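Local coordinates for glycosyl hydrolase BlGH5_18 (Bifidobacterium longum subsp. infantis, PDB 7LQX), which probably hydrolyses glycosidic bonds of N-glycans or their mannose-containing cores, as a glycoside hydrolase of family 5, subfamily 18, at residues G108-S112 against F113-P117; G278-Q281 against N282-A286; H315-D318 against S319-D323; M394-A398 against E399-P403. All blocks are in the same frame, centred on the assembly; numbering follows the deposited sequence.

The four contacts follow one another along the chain; none nests in or crosses another. Each closes a local turn. Contact 1 closes a small beta hairpin in the loop after strand 100-104 of the eight-stranded parallel beta/alpha barrel. Contact 2 closes a turn after strand 272-277, on the way to helix 289-300. Contact 3 turns the chain in the loop after strand 306-312. Contacts 1 and 3 meet, with Phe113 against Ser322 and Asp323, and both reach the second subunit. Contact 2 touches neither, though its nearest atoms are about 7 Å from contact 3. Contact 4 lies beyond the barrel, where helix 388-399 ends before strand 403-407 of a separate three-stranded sheet.

Contact 1 of 4, residues G108-S112 against F113-P117; sequences GHLSS and FDFLP. With EDO (1,2-ethanediol), chain D; EDO (1,2-ethanediol), chain E.
A tight beta hairpin closes here, with a type I' turn from Leu110 to Phe113 and Ser111 and Ser112 at its corners. Leu110 N bonds to Phe113 O at 2.9 Å, and Phe113 N returns a bond to Leu110 O at 3.0 Å. Farther from the turn, Gly108 N bonds to Phe115 O and Phe115 N to Gly108 O, both at 2.8 Å. His109 and Asp114 pair between these rungs. With CG opposite its backbone N (chi1 -174°), His109 donates from ND1 to Asp114 OD1 at 2.8 Å, the oxygen near the ring plane. The ring and carboxylate planes stand 72° apart. A leucine at His109 would probably leave Asp114 OD1 without this N-H donor. On the opposite face of the hairpin is Phe113. Ser112 OG sits over one face of its ring, 3.6 Å from Phe113 CD2, and bonds to Ser111 O at 2.6 Å. Ser111 N holds an ethanediol that also bonds to Glu276. His124 of the second subunit stacks on Phe113. Asp114 also bonds to Gln166 and His172 of its own chain, and to Thr122 of the second subunit. Both oxygens of this buried carboxylate are satisfied, and its polar network spans the subunit boundary.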
loop_
_atom_site.group_PDB
_atom_site.type_symbol
_atom_site.label_atom_id
_atom_site.label_comp_id
_atom_site.label_asym_id
_atom_site.label_seq_id
_atom_site.Cartn_x
_atom_site.Cartn_y
_atom_site.Cartn_z
ATOM N N GLY A 108 -6.242 -6.485 -0.930
ATOM C CA GLY A 108 -7.300 -6.648 0.044
ATOM C C GLY A 108 -6.703 -7.023 1.378
ATOM O O GLY A 108 -5.974 -6.240 1.986
ATOM N N HIS A 109 -6.949 -8.252 1.820
ATOM C CA HIS A 109 -6.467 -8.700 3.117
ATOM C C HIS A 109 -5.946 -10.125 3.020
ATOM O O HIS A 109 -6.659 -11.016 2.549
ATOM C CB HIS A 109 -7.572 -8.666 4.178
ATOM C CG HIS A 109 -7.070 -8.984 5.543
ATOM N ND1 HIS A 109 -6.381 -8.063 6.300
ATOM C CD2 HIS A 109 -7.087 -10.130 6.263
ATOM C CE1 HIS A 109 -6.029 -8.618 7.445
ATOM N NE2 HIS A 109 -6.440 -9.873 7.447
ATOM N N LEU A 110 -4.712 -10.331 3.474
ATOM C CA LEU A 110 -4.110 -11.658 3.561
ATOM C C LEU A 110 -3.281 -11.795 4.827
ATOM O O LEU A 110 -2.297 -11.077 5.017
ATOM C CB LEU A 110 -3.215 -11.918 2.346
ATOM C CG LEU A 110 -3.924 -12.057 1.006
ATOM C CD1 LEU A 110 -2.965 -11.806 -0.145
ATOM C CD2 LEU A 110 -4.544 -13.435 0.876
ATOM N N SER A 111 -3.657 -12.747 5.675
ATOM C CA SER A 111 -2.842 -13.202 6.799
ATOM C C SER A 111 -2.335 -12.052 7.666
ATOM O O SER A 111 -1.157 -11.989 8.031
ATOM C CB SER A 111 -1.683 -14.080 6.328
ATOM O OG SER A 111 -2.143 -15.142 5.523
ATOM N N SER A 112 -3.256 -11.163 8.034
ATOM C CA SER A 112 -3.092 -10.024 8.944
ATOM C C SER A 112 -2.683 -8.740 8.233
ATOM O O SER A 112 -2.669 -7.685 8.866
ATOM C CB SER A 112 -2.122 -10.284 10.111
ATOM O OG SER A 112 -0.766 -10.056 9.756
ATOM N N PHE A 113 -2.320 -8.802 6.955
ATOM C CA PHE A 113 -1.834 -7.642 6.217
ATOM C C PHE A 113 -2.901 -7.116 5.265
ATOM O O PHE A 113 -3.518 -7.888 4.527
ATOM C CB PHE A 113 -0.601 -8.012 5.399
ATOM C CG PHE A 113 0.587 -8.421 6.227
ATOM C CD1 PHE A 113 1.457 -7.468 6.735
ATOM C CD2 PHE A 113 0.838 -9.756 6.497
ATOM C CE1 PHE A 113 2.543 -7.833 7.489
ATOM C CE2 PHE A 113 1.938 -10.122 7.240
ATOM C CZ PHE A 113 2.785 -9.164 7.742
ATOM N N ASP A 114 -3.106 -5.804 5.280
ATOM C CA ASP A 114 -3.944 -5.127 4.304
ATOM C C ASP A 114 -3.081 -4.651 3.139
ATOM O O ASP A 114 -2.041 -4.022 3.349
ATOM C CB ASP A 114 -4.605 -3.884 4.908
ATOM C CG ASP A 114 -5.786 -4.178 5.813
ATOM O OD1 ASP A 114 -6.291 -5.326 5.865
ATOM O OD2 ASP A 114 -6.201 -3.199 6.476
ATOM N N PHE A 115 -3.532 -4.920 1.918
ATOM C CA PHE A 115 -2.894 -4.465 0.685
ATOM C C PHE A 115 -3.904 -3.593 -0.050
ATOM O O PHE A 115 -4.722 -4.101 -0.818
ATOM C CB PHE A 115 -2.491 -5.659 -0.188
ATOM C CG PHE A 115 -1.440 -6.526 0.425
ATOM C CD1 PHE A 115 -0.109 -6.233 0.244
ATOM C CD2 PHE A 115 -1.779 -7.628 1.191
ATOM C CE1 PHE A 115 0.869 -7.019 0.815
ATOM C CE2 PHE A 115 -0.806 -8.419 1.755
ATOM C CZ PHE A 115 0.520 -8.107 1.574
ATOM N N LEU A 116 -3.868 -2.299 0.195
ATOM C CA LEU A 116 -4.741 -1.382 -0.514
ATOM C C LEU A 116 -3.948 -0.539 -1.496
ATOM O O LEU A 116 -2.841 -0.096 -1.177
ATOM C CB LEU A 116 -5.464 -0.436 0.443
ATOM C CG LEU A 116 -6.609 -1.070 1.218
ATOM C CD1 LEU A 116 -7.345 0.024 1.988
ATOM C CD2 LEU A 116 -7.597 -1.819 0.335
ATOM N N PRO A 117 -4.491 -0.272 -2.679
ATOM C CA PRO A 117 -3.862 0.715 -3.559
ATOM C C PRO A 117 -3.807 2.088 -2.904
ATOM O O PRO A 117 -4.647 2.446 -2.073
ATOM C CB PRO A 117 -4.784 0.737 -4.786
ATOM C CG PRO A 117 -5.557 -0.565 -4.720
ATOM C CD PRO A 117 -5.728 -0.829 -3.262
HETATM C C1 EDO D . -6.826 -16.407 4.953
HETATM O O1 EDO D . -8.077 -15.882 4.507
HETATM C C2 EDO D . -5.730 -15.419 4.569
HETATM O O2 EDO D . -6.028 -14.153 5.180
HETATM C C1 EDO E . -5.648 -17.158 8.763
HETATM O O1 EDO E . -4.863 -16.630 9.834
HETATM C C2 EDO E . -4.749 -17.719 7.666
HETATM O O2 EDO E . -3.821 -16.721 7.223
#

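Contact 2 of 4, residues G278-Q281 against N282-A286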
loop_
_atom_site.group_PDB
_atom_site.type_symbol
_atom_site.label_atom_id
_atom_site.label_comp_id
_atom_site.label_asym_id
_atom_site.label_seq_id
_atom_site.Cartn_x
_atom_site.Cartn_y
_atom_site.Cartn_z
ATOM N N GLY A 278 -7.847 -24.631 8.057
ATOM C CA GLY A 278 -6.466 -24.857 8.431
ATOM C C GLY A 278 -6.367 -25.337 9.862
ATOM O O GLY A 278 -7.364 -25.408 10.579
ATOM N N ALA A 279 -5.141 -25.665 10.274
ATOM C CA ALA A 279 -4.870 -26.254 11.586
ATOM C C ALA A 279 -3.964 -25.301 12.354
ATOM O O ALA A 279 -2.744 -25.506 12.413
ATOM C CB ALA A 279 -4.221 -27.628 11.437
ATOM N N PRO A 280 -4.521 -24.257 12.965
ATOM C CA PRO A 280 -3.677 -23.150 13.449
ATOM C C PRO A 280 -2.953 -23.473 14.750
ATOM O O PRO A 280 -3.569 -23.799 15.768
ATOM C CB PRO A 280 -4.677 -22.000 13.640
ATOM C CG PRO A 280 -5.962 -22.698 13.920
ATOM C CD PRO A 280 -5.956 -23.937 13.070
ATOM N N GLN A 281 -1.632 -23.301 14.732
ATOM C CA GLN A 281 -0.803 -23.684 15.871
ATOM C C GLN A 281 -0.721 -22.620 16.952
ATOM O O GLN A 281 0.029 -22.812 17.912
ATOM C CB GLN A 281 0.583 -24.140 15.404
ATOM C CG GLN A 281 0.485 -25.490 14.699
ATOM C CD GLN A 281 1.731 -25.896 13.955
ATOM O OE1 GLN A 281 1.653 -26.458 12.863
ATOM N NE2 GLN A 281 2.886 -25.623 14.537
ATOM N N ASN A 282 -1.467 -21.520 16.852
ATOM C CA ASN A 282 -1.658 -20.673 18.025
ATOM C C ASN A 282 -2.590 -21.325 19.037
ATOM O O ASN A 282 -2.575 -20.942 20.211
ATOM C CB ASN A 282 -2.141 -19.269 17.642
ATOM C CG ASN A 282 -3.403 -19.268 16.794
ATOM O OD1 ASN A 282 -3.888 -20.306 16.350
ATOM N ND2 ASN A 282 -3.936 -18.077 16.555
ATOM N N VAL A 283 -3.367 -22.320 18.613
ATOM C CA VAL A 283 -4.255 -23.045 19.518
ATOM C C VAL A 283 -4.066 -24.556 19.474
ATOM O O VAL A 283 -4.383 -25.234 20.469
ATOM C CB VAL A 283 -5.738 -22.673 19.287
ATOM C CG1 VAL A 283 -5.967 -21.198 19.638
ATOM C CG2 VAL A 283 -6.169 -22.973 17.865
ATOM N N LEU A 284 -3.556 -25.127 18.383
ATOM C CA LEU A 284 -3.294 -26.555 18.279
ATOM C C LEU A 284 -1.798 -26.835 18.368
ATOM O O LEU A 284 -0.968 -25.989 18.034
ATOM C CB LEU A 284 -3.786 -27.097 16.937
ATOM C CG LEU A 284 -5.221 -26.753 16.563
ATOM C CD1 LEU A 284 -5.531 -27.317 15.160
ATOM C CD2 LEU A 284 -6.245 -27.216 17.591
ATOM N N GLU A 285 -1.457 -28.042 18.801
ATOM C CA GLU A 285 -0.072 -28.483 18.783
ATOM C C GLU A 285 0.268 -29.061 17.416
ATOM O O GLU A 285 -0.567 -29.685 16.761
ATOM C CB GLU A 285 0.160 -29.554 19.850
ATOM C CG GLU A 285 -0.144 -29.082 21.262
ATOM C CD GLU A 285 0.607 -27.819 21.621
ATOM O OE1 GLU A 285 1.851 -27.822 21.506
ATOM O OE2 GLU A 285 -0.044 -26.821 21.997
ATOM N N ALA A 286 1.519 -28.870 16.995
ATOM C CA ALA A 286 1.945 -29.387 15.701
ATOM C C ALA A 286 1.642 -30.874 15.563
ATOM O O ALA A 286 1.186 -31.332 14.510
ATOM C CB ALA A 286 3.445 -29.148 15.520
HETATM O O HOH W 1 -0.735 -24.029 20.748
#
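Pro280 O takes two backbone N-H groups as the chain turns back from 278-281 into 282-286. Leu284 N comes in the carbonyl plane at 2.9 Å from Pro280 O, closing an alpha turn. Val283 N comes from above that plane, 3.2 Å from the same Pro280 O. A CA-H...O contact of 3.2 Å from Gln281 CA to Leu284 O adds to the closure. A water lies between Gln281 O and Glu285 OE2.

The side chains pack round the proline. Asn282 CG stands between its own backbone N and carbonyl carbon (chi1 55°), and this brings OD1 back to 3.3 Å from Pro280 CB. Val283 CG2 meets Pro280 CG at 4.0 Å. Leu284 CD1 fits beside Ala279 and the ring, 4.0 Å from both Ala279 CB and Pro280 CD. Gln281 runs extended beyond CG, and its amide lies alongside Ala286, with NE2 3.7 Å from Ala286 CB. Cutting Gln281 back to an alanine would probably open a gap beside Ala286 and leave that methyl without its amide neighbour.

The turn follows strand 272-277, the seventh of the barrel. Pro280 and Asn282 touch Phe236, and Val283 packs on helix 239-243. Ala279 and Leu284 both rest on Phe292 of helix 289-300, the helix that the chain enters next.

Contact 3 of 4, residues H315-D318 against S319-D323. With SO4 (sulfate ion), chain G.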
loop_
_atom_site.group_PDB
_atom_site.type_symbol
_atom_site.label_atom_id
_atom_site.label_comp_id
_atom_site.label_asym_id
_atom_site.label_seq_id
_atom_site.Cartn_x
_atom_site.Cartn_y
_atom_site.Cartn_z
ATOM N N HIS A 315 1.701 -24.119 1.118
ATOM C CA HIS A 315 3.107 -24.016 1.495
ATOM C C HIS A 315 3.297 -23.104 2.698
ATOM O O HIS A 315 2.708 -22.024 2.773
ATOM C CB HIS A 315 3.926 -23.476 0.302
ATOM C CG HIS A 315 4.040 -24.440 -0.837
ATOM N ND1 HIS A 315 3.007 -24.693 -1.717
ATOM C CD2 HIS A 315 5.066 -25.235 -1.222
ATOM C CE1 HIS A 315 3.401 -25.588 -2.605
ATOM N NE2 HIS A 315 4.642 -25.940 -2.323
ATOM N N ASP A 316 4.136 -23.549 3.636
ATOM C CA ASP A 316 4.525 -22.717 4.766
ATOM C C ASP A 316 5.033 -21.363 4.277
ATOM O O ASP A 316 5.550 -21.234 3.162
ATOM C CB ASP A 316 5.645 -23.399 5.562
ATOM C CG ASP A 316 5.145 -24.478 6.505
ATOM O OD1 ASP A 316 3.923 -24.678 6.623
ATOM O OD2 ASP A 316 6.000 -25.146 7.127
ATOM N N VAL A 317 4.864 -20.339 5.108
ATOM C CA VAL A 317 5.392 -19.015 4.793
ATOM C C VAL A 317 6.859 -18.962 5.191
ATOM O O VAL A 317 7.217 -19.299 6.325
ATOM C CB VAL A 317 4.600 -17.917 5.519
ATOM C CG1 VAL A 317 5.114 -16.541 5.111
ATOM C CG2 VAL A 317 3.120 -18.055 5.242
ATOM N N ASP A 318 7.706 -18.530 4.263
ATOM C CA ASP A 318 9.139 -18.432 4.498
ATOM C C ASP A 318 9.451 -17.818 5.858
ATOM O O ASP A 318 8.933 -16.757 6.214
ATOM C CB ASP A 318 9.738 -17.568 3.389
ATOM C CG ASP A 318 11.217 -17.784 3.219
ATOM O OD1 ASP A 318 11.968 -17.557 4.188
ATOM O OD2 ASP A 318 11.619 -18.192 2.112
ATOM N N SER A 319 10.329 -18.496 6.615
ATOM C CA SER A 319 10.706 -18.034 7.946
ATOM C C SER A 319 11.467 -16.715 7.916
ATOM O O SER A 319 11.612 -16.071 8.958
ATOM C CB SER A 319 11.565 -19.089 8.659
ATOM O OG SER A 319 12.784 -19.332 7.971
ATOM N N ARG A 320 11.964 -16.304 6.752
ATOM C CA ARG A 320 12.643 -15.021 6.650
ATOM C C ARG A 320 11.689 -13.843 6.704
ATOM O O ARG A 320 12.142 -12.710 6.901
ATOM C CB ARG A 320 13.430 -14.976 5.351
ATOM C CG ARG A 320 14.647 -15.867 5.406
ATOM C CD ARG A 320 15.328 -15.952 4.061
ATOM N NE ARG A 320 14.570 -16.763 3.113
ATOM C CZ ARG A 320 14.968 -17.024 1.873
ATOM N NH1 ARG A 320 16.120 -16.540 1.424
ATOM N NH2 ARG A 320 14.215 -17.776 1.083
HETATM N N MSE A 321 10.399 -14.066 6.507
HETATM C CA MSE A 321 9.426 -12.980 6.555
HETATM C C MSE A 321 8.973 -12.734 7.972
HETATM O O MSE A 321 8.777 -13.672 8.741
HETATM C CB MSE A 321 8.247 -13.313 5.656
HETATM C CG MSE A 321 8.647 -13.409 4.193
HETATM SE SE MSE A 321 7.188 -13.871 3.105
HETATM C CE MSE A 321 8.179 -13.989 1.437
ATOM N N SER A 322 8.809 -11.456 8.313
ATOM C CA SER A 322 8.499 -11.036 9.668
ATOM C C SER A 322 7.101 -10.434 9.776
ATOM O O SER A 322 6.406 -10.185 8.782
ATOM C CB SER A 322 9.529 -10.009 10.160
ATOM O OG SER A 322 10.842 -10.542 10.136
ATOM N N ASP A 323 6.695 -10.212 11.027
ATOM C CA ASP A 323 5.460 -9.558 11.422
ATOM C C ASP A 323 4.225 -10.421 11.208
ATOM O O ASP A 323 3.134 -9.974 11.545
ATOM C CB ASP A 323 5.285 -8.161 10.801
ATOM C CG ASP A 323 6.398 -7.213 11.208
ATOM O OD1 ASP A 323 6.802 -7.227 12.389
ATOM O OD2 ASP A 323 6.888 -6.473 10.340
HETATM S S SO4 G . 8.710 -11.967 13.730
HETATM O O1 SO4 G . 10.065 -11.710 14.213
HETATM O O2 SO4 G . 8.082 -10.693 13.416
HETATM O O3 SO4 G . 8.773 -12.834 12.553
HETATM O O4 SO4 G . 7.918 -12.624 14.765
#
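The edge of the Arg320 guanidinium meets the Asp318 carboxylate, and the two planes are 34° apart. The grip is side-on, one nitrogen to each oxygen. Arg320 NE bonds to Asp318 OD1 at 2.9 Å, and Arg320 NH2 bonds to Asp318 OD2 at 2.8 Å. Both oxygens lie close to the guanidinium plane. Both are met on their syn sides, with the donors somewhat out of the carboxylate plane. Trp78 of the second subunit packs against both residues.

The pair sits in a type I beta turn from Asp318 to Met321, combined with an Asx turn. In the Asx turn, Arg320 N bonds to the anti lone pair of Asp318 OD1 at 2.9 Å. This one oxygen therefore takes a backbone and a side-chain donor of the same arginine. Arg320 can supply both because its chain bends at chi3 (-73°), which brings NE back to the aspartate. Three bonds in all fix the rotation of the carboxylate. Glu336 OE1 is close to Asp318 OD1, and the arginine is likely to offset the like charges. The backbone turn is closed by Met321 N, which donates to Asp318 O at 3.1 Å from above the carbonyl plane.

The turn belongs to the long loop after strand 306-312, the last of the barrel, and lies at the subunit boundary. Arg320 O accepts a hydrogen bond from Thr77 of the second subunit, and Asp323 makes a salt bridge to Arg76 of that subunit. Asp323 N holds a sulfate O2 at 2.8 Å. The selenomethionine at Met321 runs extended and crosses Val317 at about a right angle, its SE 3.9 Å from Val317 CG1.

Contact 4 of 4, residues M394-A398 against E399-P403; sequences MRLHA and EGARP
Glu399, Leu396 and Pro403 carry most of this contact at the end of helix 388-399. Glu399 folds back on the last turn of the helix. Its N bonds to Arg395 O at 3.0 Å, and its extended side chain runs to the arginine. Arg395 bends at chi3 (78°), which brings NE to 3.1 Å from Glu399 OE2 in a salt bridge. The oxygen lies at the guanidinium edge, but NE approaches it from above the carboxylate plane (46° out). A water joins the other ends of the pair, 3.0 Å from Arg395 NH2 and 2.6 Å from Glu399 OE1. Arg395 NH2 has a second charged partner in Glu426.

Leu396 packs against residues beyond the helix. Its CB meets Pro403 CG at 3.7 Å, and its CD2 lies 4.0 Å from Ala401 CB. The proline ring also touches the backbone of His397, so it packs against the side of the last helical turn as the chain returns. Leu396 further contacts Val367 and Arg424, which ties the helix to the three-stranded sheet.

The backbone turns off at Gly400, where phi is positive (87°). Ala401 N bonds back to Leu396 O at 3.0 Å, and Gly400 N bonds to His397 O at 3.0 Å. These two bonds, with Leu396 against Ala401 as their apolar contact, make a Schellman motif at the helix C terminus.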
loop_
_atom_site.group_PDB
_atom_site.type_symbol
_atom_site.label_atom_id
_atom_site.label_comp_id
_atom_site.label_asym_id
_atom_site.label_seq_id
_atom_site.Cartn_x
_atom_site.Cartn_y
_atom_site.Cartn_z
HETATM N N MSE A 394 -23.934 -28.288 19.122
HETATM C CA MSE A 394 -22.824 -29.146 19.529
HETATM C C MSE A 394 -23.299 -30.333 20.362
HETATM O O MSE A 394 -22.769 -31.443 20.235
HETATM C CB MSE A 394 -21.752 -28.341 20.285
HETATM C CG MSE A 394 -20.986 -27.374 19.405
HETATM SE SE MSE A 394 -19.909 -28.349 18.124
HETATM C CE MSE A 394 -19.488 -26.858 16.969
ATOM N N ARG A 395 -24.300 -30.110 21.217
ATOM C CA ARG A 395 -24.810 -31.196 22.049
ATOM C C ARG A 395 -25.510 -32.248 21.198
ATOM O O ARG A 395 -25.263 -33.451 21.351
ATOM C CB ARG A 395 -25.772 -30.641 23.096
ATOM C CG ARG A 395 -26.050 -31.615 24.222
ATOM C CD ARG A 395 -27.328 -31.274 24.956
ATOM N NE ARG A 395 -28.495 -31.710 24.190
ATOM C CZ ARG A 395 -29.344 -30.898 23.557
ATOM N NH1 ARG A 395 -29.185 -29.579 23.588
ATOM N NH2 ARG A 395 -30.361 -31.415 22.886
ATOM N N LEU A 396 -26.391 -31.809 20.294
ATOM C CA LEU A 396 -27.064 -32.730 19.388
ATOM C C LEU A 396 -26.067 -33.468 18.504
ATOM O O LEU A 396 -26.243 -34.661 18.226
ATOM C CB LEU A 396 -28.075 -31.961 18.543
ATOM C CG LEU A 396 -29.333 -31.545 19.306
ATOM C CD1 LEU A 396 -30.082 -30.475 18.515
ATOM C CD2 LEU A 396 -30.230 -32.741 19.593
ATOM N N HIS A 397 -25.018 -32.778 18.055
ATOM C CA HIS A 397 -23.954 -33.424 17.292
ATOM C C HIS A 397 -23.301 -34.540 18.098
ATOM O O HIS A 397 -23.152 -35.666 17.609
ATOM C CB HIS A 397 -22.935 -32.357 16.880
ATOM C CG HIS A 397 -21.641 -32.906 16.370
ATOM N ND1 HIS A 397 -21.528 -33.532 15.148
ATOM C CD2 HIS A 397 -20.398 -32.900 16.905
ATOM C CE1 HIS A 397 -20.274 -33.906 14.963
ATOM N NE2 HIS A 397 -19.569 -33.535 16.015
ATOM N N ALA A 398 -22.907 -34.245 19.341
ATOM C CA ALA A 398 -22.260 -35.250 20.180
ATOM C C ALA A 398 -23.169 -36.447 20.420
ATOM O O ALA A 398 -22.683 -37.578 20.562
ATOM C CB ALA A 398 -21.838 -34.627 21.515
ATOM N N GLU A 399 -24.480 -36.220 20.479
ATOM C CA GLU A 399 -25.437 -37.292 20.715
ATOM C C GLU A 399 -25.684 -38.149 19.485
ATOM O O GLU A 399 -26.296 -39.216 19.610
ATOM C CB GLU A 399 -26.761 -36.694 21.189
ATOM C CG GLU A 399 -26.653 -36.033 22.545
ATOM C CD GLU A 399 -27.898 -35.275 22.949
ATOM O OE1 GLU A 399 -28.881 -35.238 22.171
ATOM O OE2 GLU A 399 -27.887 -34.710 24.065
ATOM N N GLY A 400 -25.218 -37.721 18.316
ATOM C CA GLY A 400 -25.461 -38.453 17.092
ATOM C C GLY A 400 -26.749 -38.109 16.382
ATOM O O GLY A 400 -27.192 -38.888 15.529
ATOM N N ALA A 401 -27.370 -36.970 16.693
ATOM C CA ALA A 401 -28.657 -36.623 16.102
ATOM C C ALA A 401 -28.531 -36.026 14.708
ATOM O O ALA A 401 -29.554 -35.687 14.105
ATOM C CB ALA A 401 -29.408 -35.640 17.001
ATOM N N ARG A 402 -27.312 -35.883 14.196
ATOM C CA ARG A 402 -27.062 -35.302 12.882
ATOM C C ARG A 402 -27.804 -33.975 12.724
ATOM O O ARG A 402 -28.583 -33.797 11.790
ATOM C CB ARG A 402 -27.461 -36.255 11.764
ATOM C CG ARG A 402 -26.547 -37.439 11.559
ATOM C CD ARG A 402 -26.988 -38.239 10.323
ATOM N NE ARG A 402 -26.975 -37.447 9.089
ATOM C CZ ARG A 402 -25.863 -37.110 8.438
ATOM N NH1 ARG A 402 -24.684 -37.491 8.906
ATOM N NH2 ARG A 402 -25.924 -36.395 7.324
ATOM N N PRO A 403 -27.594 -33.026 13.632
ATOM C CA PRO A 403 -28.379 -31.796 13.569
ATOM C C PRO A 403 -27.990 -30.907 12.403
ATOM O O PRO A 403 -26.828 -30.829 11.989
ATOM C CB PRO A 403 -28.048 -31.095 14.893
ATOM C CG PRO A 403 -26.630 -31.552 15.195
ATOM C CD PRO A 403 -26.626 -33.010 14.753
HETATM O O HOH W 2 -31.172 -34.252 22.886
HETATM O O HOH W 3 -24.486 -36.167 15.038
#